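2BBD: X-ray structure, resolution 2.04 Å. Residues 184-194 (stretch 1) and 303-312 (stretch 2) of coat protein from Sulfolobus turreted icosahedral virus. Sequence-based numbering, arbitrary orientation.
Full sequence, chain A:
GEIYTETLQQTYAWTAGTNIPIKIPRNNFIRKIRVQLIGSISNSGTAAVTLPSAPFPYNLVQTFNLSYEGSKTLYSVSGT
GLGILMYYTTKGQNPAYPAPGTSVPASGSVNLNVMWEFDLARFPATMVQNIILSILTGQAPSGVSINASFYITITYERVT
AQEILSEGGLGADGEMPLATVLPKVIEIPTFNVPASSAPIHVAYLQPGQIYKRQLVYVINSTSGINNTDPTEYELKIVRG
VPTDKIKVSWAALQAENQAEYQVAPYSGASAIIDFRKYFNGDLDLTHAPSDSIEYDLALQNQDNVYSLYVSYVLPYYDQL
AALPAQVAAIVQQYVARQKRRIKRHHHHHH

Stretch 1 184-194: KVIEIPTFNVP
Stretch 2 (303-312) DNVYSLYVSY

Two strands, 184-193 and 303-312, run antiparallel at 167°, their axes approaching to 4.5 Å. The register pairs Ile186 with Tyr309, Ile188 with Ser307 and Thr190 with Val305, all in extended backbone.

Val305 (64 Å² covered, phi/psi -109/140, chi1 t) is tied by both backbone groups: Thr190 N to Val305 O and Val305 N to Thr190 O, each 2.8 Å. Its CG2 meets Val193 CG2 at 3.5 Å, a contact that spans a bulge. Asn192 adopts 55/48, shifting the register by one, so that Val193 N bonds Asp303 O at 2.9 Å. The rule here is that a side chain serves the irregular backbone: Asn304 (chi1 m) places OD1 2.8 Å from Asn192 N, a nearly straight hydrogen bond.

Glu187 (62 Å², -102/127, chi1 and chi2 t) occupies a non-hydrogen-bonded pair with Leu308, CA to CA 4.0 Å. Its CA instead offers a CA-H...O contact to Ser307 O at 3.3 Å, while Glu187 CG lies 4.1 Å from Leu308 CB; its carboxylate is satisfied elsewhere in the structure.

Tyr309 (61 Å², -90/116, chi1 m, chi2 -73°) shares its face with Ile186 and Ile188. Tyr309 N bonds Ile186 O at 2.9 Å; the return bond, Ile186 N to Tyr309 O, is weak at 3.2 Å. Ile188 (m, t) extends CD1 to 3.9 Å from Tyr309 CE2, packing diagonally across the register.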

ATOM      1  N   LYS A 184      -3.564   2.578   9.059  1.00 28.63           N
ATOM      2  CA  LYS A 184      -2.414   1.788   9.495  1.00 27.16           C
ATOM      3  C   LYS A 184      -2.149   0.781   8.371  1.00 26.79           C
ATOM      4  O   LYS A 184      -2.486  -0.399   8.470  1.00 27.28           O
ATOM      5  CB  LYS A 184      -2.725   1.058  10.799  1.00 26.72           C
ATOM      6  CG  LYS A 184      -1.516   0.360  11.414  1.00 27.90           C
ATOM      7  CD  LYS A 184      -1.923  -0.455  12.625  1.00 30.21           C
ATOM      8  CE  LYS A 184      -0.722  -1.082  13.317  1.00 33.57           C
ATOM      9  NZ  LYS A 184       0.177  -0.055  13.924  1.00 36.36           N
ATOM     10  N   VAL A 185      -1.552   1.280   7.295  1.00 25.67           N
ATOM     11  CA  VAL A 185      -1.248   0.488   6.107  1.00 23.92           C
ATOM     12  C   VAL A 185       0.182  -0.029   6.163  1.00 23.80           C
ATOM     13  O   VAL A 185       1.131   0.701   5.890  1.00 21.38           O
ATOM     14  CB  VAL A 185      -1.465   1.353   4.857  1.00 22.63           C
ATOM     15  CG1 VAL A 185      -1.238   0.541   3.596  1.00 20.30           C
ATOM     16  CG2 VAL A 185      -2.882   1.935   4.890  1.00 19.87           C
ATOM     17  N   ILE A 186       0.324  -1.302   6.510  1.00 23.76           N
ATOM     18  CA  ILE A 186       1.637  -1.907   6.665  1.00 23.50           C
ATOM     19  C   ILE A 186       1.851  -3.134   5.784  1.00 25.53           C
ATOM     20  O   ILE A 186       0.959  -3.975   5.642  1.00 24.29           O
ATOM     21  CB  ILE A 186       1.858  -2.347   8.129  1.00 24.29           C
ATOM     22  CG1 ILE A 186       1.475  -1.217   9.094  1.00 24.64           C
ATOM     23  CG2 ILE A 186       3.300  -2.770   8.322  1.00 23.63           C
ATOM     24  CD1 ILE A 186       2.353   0.031   8.995  1.00 24.35           C
ATOM     25  N   GLU A 187       3.043  -3.240   5.203  1.00 24.15           N
ATOM     26  CA  GLU A 187       3.358  -4.388   4.369  1.00 23.09           C
ATOM     27  C   GLU A 187       4.237  -5.337   5.174  1.00 22.97           C
ATOM     28  O   GLU A 187       5.266  -4.935   5.719  1.00 25.15           O
ATOM     29  CB  GLU A 187       4.083  -3.963   3.086  1.00 19.96           C
ATOM     30  CG  GLU A 187       4.098  -5.064   2.041  1.00 23.89           C
ATOM     31  CD  GLU A 187       4.757  -4.650   0.740  1.00 25.48           C
ATOM     32  OE1 GLU A 187       4.290  -5.095  -0.325  1.00 30.50           O
ATOM     33  OE2 GLU A 187       5.744  -3.896   0.775  1.00 25.66           O
ATOM     34  N   ILE A 188       3.825  -6.598   5.248  1.00 24.40           N
ATOM     35  CA  ILE A 188       4.558  -7.612   5.994  1.00 25.22           C
ATOM     36  C   ILE A 188       4.918  -8.792   5.106  1.00 25.90           C
ATOM     37  O   ILE A 188       4.048  -9.433   4.512  1.00 24.80           O
ATOM     38  CB  ILE A 188       3.728  -8.127   7.183  1.00 26.86           C
ATOM     39  CG1 ILE A 188       3.273  -6.946   8.041  1.00 27.16           C
ATOM     40  CG2 ILE A 188       4.563  -9.106   8.011  1.00 25.29           C
ATOM     41  CD1 ILE A 188       2.362  -7.344   9.171  1.00 29.18           C
ATOM     42  N   PRO A 189       6.217  -9.093   5.001  1.00 27.15           N
ATOM     43  CA  PRO A 189       6.676 -10.205   4.170  1.00 25.85           C
ATOM     44  C   PRO A 189       6.748 -11.525   4.927  1.00 26.52           C
ATOM     45  O   PRO A 189       6.713 -11.553   6.154  1.00 26.40           O
ATOM     46  CB  PRO A 189       8.052  -9.741   3.736  1.00 26.03           C
ATOM     47  CG  PRO A 189       8.569  -9.090   5.008  1.00 24.57           C
ATOM     48  CD  PRO A 189       7.361  -8.299   5.501  1.00 24.28           C
ATOM     49  N   THR A 190       6.827 -12.614   4.169  1.00 26.90           N
ATOM     50  CA  THR A 190       6.978 -13.959   4.717  1.00 26.42           C
ATOM     51  C   THR A 190       7.842 -14.678   3.690  1.00 27.37           C
ATOM     52  O   THR A 190       7.406 -14.958   2.568  1.00 28.51           O
ATOM     53  CB  THR A 190       5.651 -14.727   4.861  1.00 25.58           C
ATOM     54  OG1 THR A 190       4.797 -14.070   5.810  1.00 27.13           O
ATOM     55  CG2 THR A 190       5.936 -16.144   5.350  1.00 22.31           C
ATOM     56  N   PHE A 191       9.076 -14.962   4.074  1.00 26.47           N
ATOM     57  CA  PHE A 191      10.003 -15.610   3.175  1.00 26.64           C
ATOM     58  C   PHE A 191       9.978 -17.131   3.228  1.00 27.75           C
ATOM     59  O   PHE A 191       9.558 -17.735   4.212  1.00 28.06           O
ATOM     60  CB  PHE A 191      11.421 -15.105   3.459  1.00 24.81           C
ATOM     61  CG  PHE A 191      11.526 -13.600   3.480  1.00 26.43           C
ATOM     62  CD1 PHE A 191      11.265 -12.853   2.337  1.00 25.15           C
ATOM     63  CD2 PHE A 191      11.846 -12.928   4.663  1.00 26.44           C
ATOM     64  CE1 PHE A 191      11.316 -11.447   2.368  1.00 27.33           C
ATOM     65  CE2 PHE A 191      11.898 -11.531   4.705  1.00 25.18           C
ATOM     66  CZ  PHE A 191      11.632 -10.792   3.556  1.00 25.85           C
ATOM     67  N   ASN A 192      10.406 -17.722   2.120  1.00 26.91           N
ATOM     68  CA  ASN A 192      10.532 -19.158   1.977  1.00 28.82           C
ATOM     69  C   ASN A 192       9.295 -19.988   2.267  1.00 27.81           C
ATOM     70  O   ASN A 192       9.371 -20.972   2.993  1.00 30.39           O
ATOM     71  CB  ASN A 192      11.696 -19.631   2.850  1.00 29.31           C
ATOM     72  CG  ASN A 192      12.891 -18.693   2.777  1.00 29.14           C
ATOM     73  OD1 ASN A 192      13.390 -18.397   1.693  1.00 27.51           O
ATOM     74  ND2 ASN A 192      13.351 -18.218   3.932  1.00 28.88           N
ATOM     75  N   VAL A 193       8.158 -19.598   1.704  1.00 28.30           N
ATOM     76  CA  VAL A 193       6.934 -20.360   1.891  1.00 30.31           C
ATOM     77  C   VAL A 193       6.993 -21.533   0.909  1.00 31.96           C
ATOM     78  O   VAL A 193       7.028 -21.334  -0.305  1.00 31.29           O
ATOM     79  CB  VAL A 193       5.697 -19.522   1.581  1.00 30.78           C
ATOM     80  CG1 VAL A 193       4.449 -20.384   1.742  1.00 28.45           C
ATOM     81  CG2 VAL A 193       5.649 -18.303   2.500  1.00 28.58           C
ATOM     82  N   PRO A 194       7.010 -22.768   1.430  1.00 33.27           N
ATOM     83  CA  PRO A 194       7.075 -23.987   0.615  1.00 32.85           C
ATOM     84  C   PRO A 194       5.894 -24.272  -0.307  1.00 30.17           C
ATOM     85  O   PRO A 194       4.765 -23.870  -0.045  1.00 30.08           O
ATOM     86  CB  PRO A 194       7.269 -25.085   1.659  1.00 34.52           C
ATOM     87  CG  PRO A 194       6.504 -24.564   2.829  1.00 36.70           C
ATOM     88  CD  PRO A 194       6.898 -23.100   2.863  1.00 35.13           C
ATOM     89  N   ASP A 303       8.024 -19.830  -2.769  1.00 24.33           N
ATOM     90  CA  ASP A 303       8.220 -18.416  -3.061  1.00 25.38           C
ATOM     91  C   ASP A 303       8.222 -17.549  -1.818  1.00 25.47           C
ATOM     92  O   ASP A 303       7.993 -18.018  -0.702  1.00 26.04           O
ATOM     93  CB  ASP A 303       7.105 -17.873  -3.965  1.00 23.12           C
ATOM     94  CG  ASP A 303       6.869 -18.715  -5.204  1.00 24.07           C
ATOM     95  OD1 ASP A 303       7.851 -19.177  -5.816  1.00 25.94           O
ATOM     96  OD2 ASP A 303       5.688 -18.892  -5.571  1.00 24.52           O
ATOM     97  N   ASN A 304       8.467 -16.264  -2.035  1.00 25.70           N
ATOM     98  CA  ASN A 304       8.431 -15.310  -0.951  1.00 24.30           C
ATOM     99  C   ASN A 304       7.083 -14.613  -1.107  1.00 24.35           C
ATOM    100  O   ASN A 304       6.672 -14.275  -2.219  1.00 25.35           O
ATOM    101  CB  ASN A 304       9.607 -14.345  -1.060  1.00 22.56           C
ATOM    102  CG  ASN A 304      10.932 -15.019  -0.732  1.00 25.44           C
ATOM    103  OD1 ASN A 304      10.989 -15.908   0.119  1.00 24.65           O
ATOM    104  ND2 ASN A 304      11.998 -14.597  -1.396  1.00 24.95           N
ATOM    105  N   VAL A 305       6.383 -14.445   0.008  1.00 23.70           N
ATOM    106  CA  VAL A 305       5.066 -13.835   0.011  1.00 22.22           C
ATOM    107  C   VAL A 305       5.041 -12.444   0.639  1.00 21.80           C
ATOM    108  O   VAL A 305       5.677 -12.196   1.662  1.00 22.88           O
ATOM    109  CB  VAL A 305       4.062 -14.733   0.775  1.00 22.14           C
ATOM    110  CG1 VAL A 305       2.649 -14.157   0.669  1.00 20.22           C
ATOM    111  CG2 VAL A 305       4.133 -16.174   0.229  1.00 20.76           C
ATOM    112  N   TYR A 306       4.272 -11.554   0.029  1.00 21.69           N
ATOM    113  CA  TYR A 306       4.143 -10.193   0.522  1.00 23.28           C
ATOM    114  C   TYR A 306       2.699  -9.828   0.761  1.00 23.95           C
ATOM    115  O   TYR A 306       1.855  -9.969  -0.120  1.00 24.85           O
ATOM    116  CB  TYR A 306       4.778  -9.232  -0.470  1.00 21.60           C
ATOM    117  CG  TYR A 306       6.250  -9.489  -0.589  1.00 22.29           C
ATOM    118  CD1 TYR A 306       7.140  -8.991   0.363  1.00 23.11           C
ATOM    119  CD2 TYR A 306       6.749 -10.297  -1.606  1.00 20.95           C
ATOM    120  CE1 TYR A 306       8.484  -9.294   0.301  1.00 24.05           C
ATOM    121  CE2 TYR A 306       8.084 -10.611  -1.675  1.00 21.53           C
ATOM    122  CZ  TYR A 306       8.954 -10.110  -0.721  1.00 23.82           C
ATOM    123  OH  TYR A 306      10.286 -10.443  -0.785  1.00 22.78           O
ATOM    124  N   SER A 307       2.425  -9.363   1.975  1.00 23.28           N
ATOM    125  CA  SER A 307       1.081  -8.978   2.356  1.00 22.66           C
ATOM    126  C   SER A 307       1.008  -7.501   2.759  1.00 23.77           C
ATOM    127  O   SER A 307       1.620  -7.077   3.746  1.00 23.41           O
ATOM    128  CB  SER A 307       0.612  -9.851   3.515  1.00 21.39           C
ATOM    129  OG  SER A 307      -0.663  -9.456   3.962  1.00 24.08           O
ATOM    130  N   LEU A 308       0.265  -6.725   1.980  1.00 22.92           N
ATOM    131  CA  LEU A 308       0.087  -5.306   2.264  1.00 22.91           C
ATOM    132  C   LEU A 308      -1.303  -5.137   2.867  1.00 23.85           C
ATOM    133  O   LEU A 308      -2.327  -5.300   2.184  1.00 25.02           O
ATOM    134  CB  LEU A 308       0.228  -4.479   0.982  1.00 20.99           C
ATOM    135  CG  LEU A 308       0.280  -2.952   1.138  1.00 22.40           C
ATOM    136  CD1 LEU A 308       0.812  -2.330  -0.145  1.00 24.42           C
ATOM    137  CD2 LEU A 308      -1.093  -2.407   1.457  1.00 19.09           C
ATOM    138  N   TYR A 309      -1.328  -4.815   4.154  1.00 23.95           N
ATOM    139  CA  TYR A 309      -2.577  -4.633   4.888  1.00 23.98           C
ATOM    140  C   TYR A 309      -3.146  -3.225   4.900  1.00 24.87           C
ATOM    141  O   TYR A 309      -2.534  -2.291   5.426  1.00 26.83           O
ATOM    142  CB  TYR A 309      -2.386  -5.078   6.330  1.00 22.34           C
ATOM    143  CG  TYR A 309      -2.144  -6.551   6.474  1.00 24.31           C
ATOM    144  CD1 TYR A 309      -3.177  -7.462   6.284  1.00 20.86           C
ATOM    145  CD2 TYR A 309      -0.891  -7.032   6.831  1.00 22.99           C
ATOM    146  CE1 TYR A 309      -2.965  -8.818   6.458  1.00 26.08           C
ATOM    147  CE2 TYR A 309      -0.667  -8.381   7.005  1.00 24.77           C
ATOM    148  CZ  TYR A 309      -1.706  -9.269   6.821  1.00 25.19           C
ATOM    149  OH  TYR A 309      -1.489 -10.607   7.015  1.00 28.06           O
ATOM    150  N   VAL A 310      -4.321  -3.066   4.316  1.00 24.17           N
ATOM    151  CA  VAL A 310      -4.955  -1.769   4.341  1.00 25.50           C
ATOM    152  C   VAL A 310      -5.873  -1.808   5.558  1.00 25.93           C
ATOM    153  O   VAL A 310      -7.005  -2.282   5.477  1.00 26.44           O
ATOM    154  CB  VAL A 310      -5.766  -1.502   3.066  1.00 24.08           C
ATOM    155  CG1 VAL A 310      -6.452  -0.163   3.175  1.00 23.55           C
ATOM    156  CG2 VAL A 310      -4.839  -1.518   1.844  1.00 23.16           C
ATOM    157  N   SER A 311      -5.357  -1.329   6.687  1.00 26.80           N
ATOM    158  CA  SER A 311      -6.092  -1.306   7.945  1.00 26.66           C
ATOM    159  C   SER A 311      -6.148   0.102   8.553  1.00 28.72           C
ATOM    160  O   SER A 311      -5.500   1.030   8.067  1.00 28.88           O
ATOM    161  CB  SER A 311      -5.424  -2.249   8.954  1.00 25.27           C
ATOM    162  OG  SER A 311      -5.354  -3.582   8.471  1.00 30.29           O
ATOM    163  N   TYR A 312      -6.936   0.247   9.616  1.00 29.21           N
ATOM    164  CA  TYR A 312      -7.058   1.514  10.328  1.00 30.09           C
ATOM    165  C   TYR A 312      -7.293   1.259  11.816  1.00 31.93           C
ATOM    166  O   TYR A 312      -7.654   0.152  12.221  1.00 31.37           O
ATOM    167  CB  TYR A 312      -8.185   2.378   9.758  1.00 30.67           C
ATOM    168  CG  TYR A 312      -9.546   1.725   9.726  1.00 32.70           C
ATOM    169  CD1 TYR A 312      -9.926   0.919   8.651  1.00 31.52           C
ATOM    170  CD2 TYR A 312     -10.463   1.927  10.760  1.00 33.40           C
ATOM    171  CE1 TYR A 312     -11.178   0.334   8.603  1.00 32.44           C
ATOM    172  CE2 TYR A 312     -11.730   1.343  10.721  1.00 33.40           C
ATOM    173  CZ  TYR A 312     -12.077   0.546   9.639  1.00 34.63           C
ATOM    174  OH  TYR A 312     -13.312  -0.058   9.593  1.00 36.08           O
TER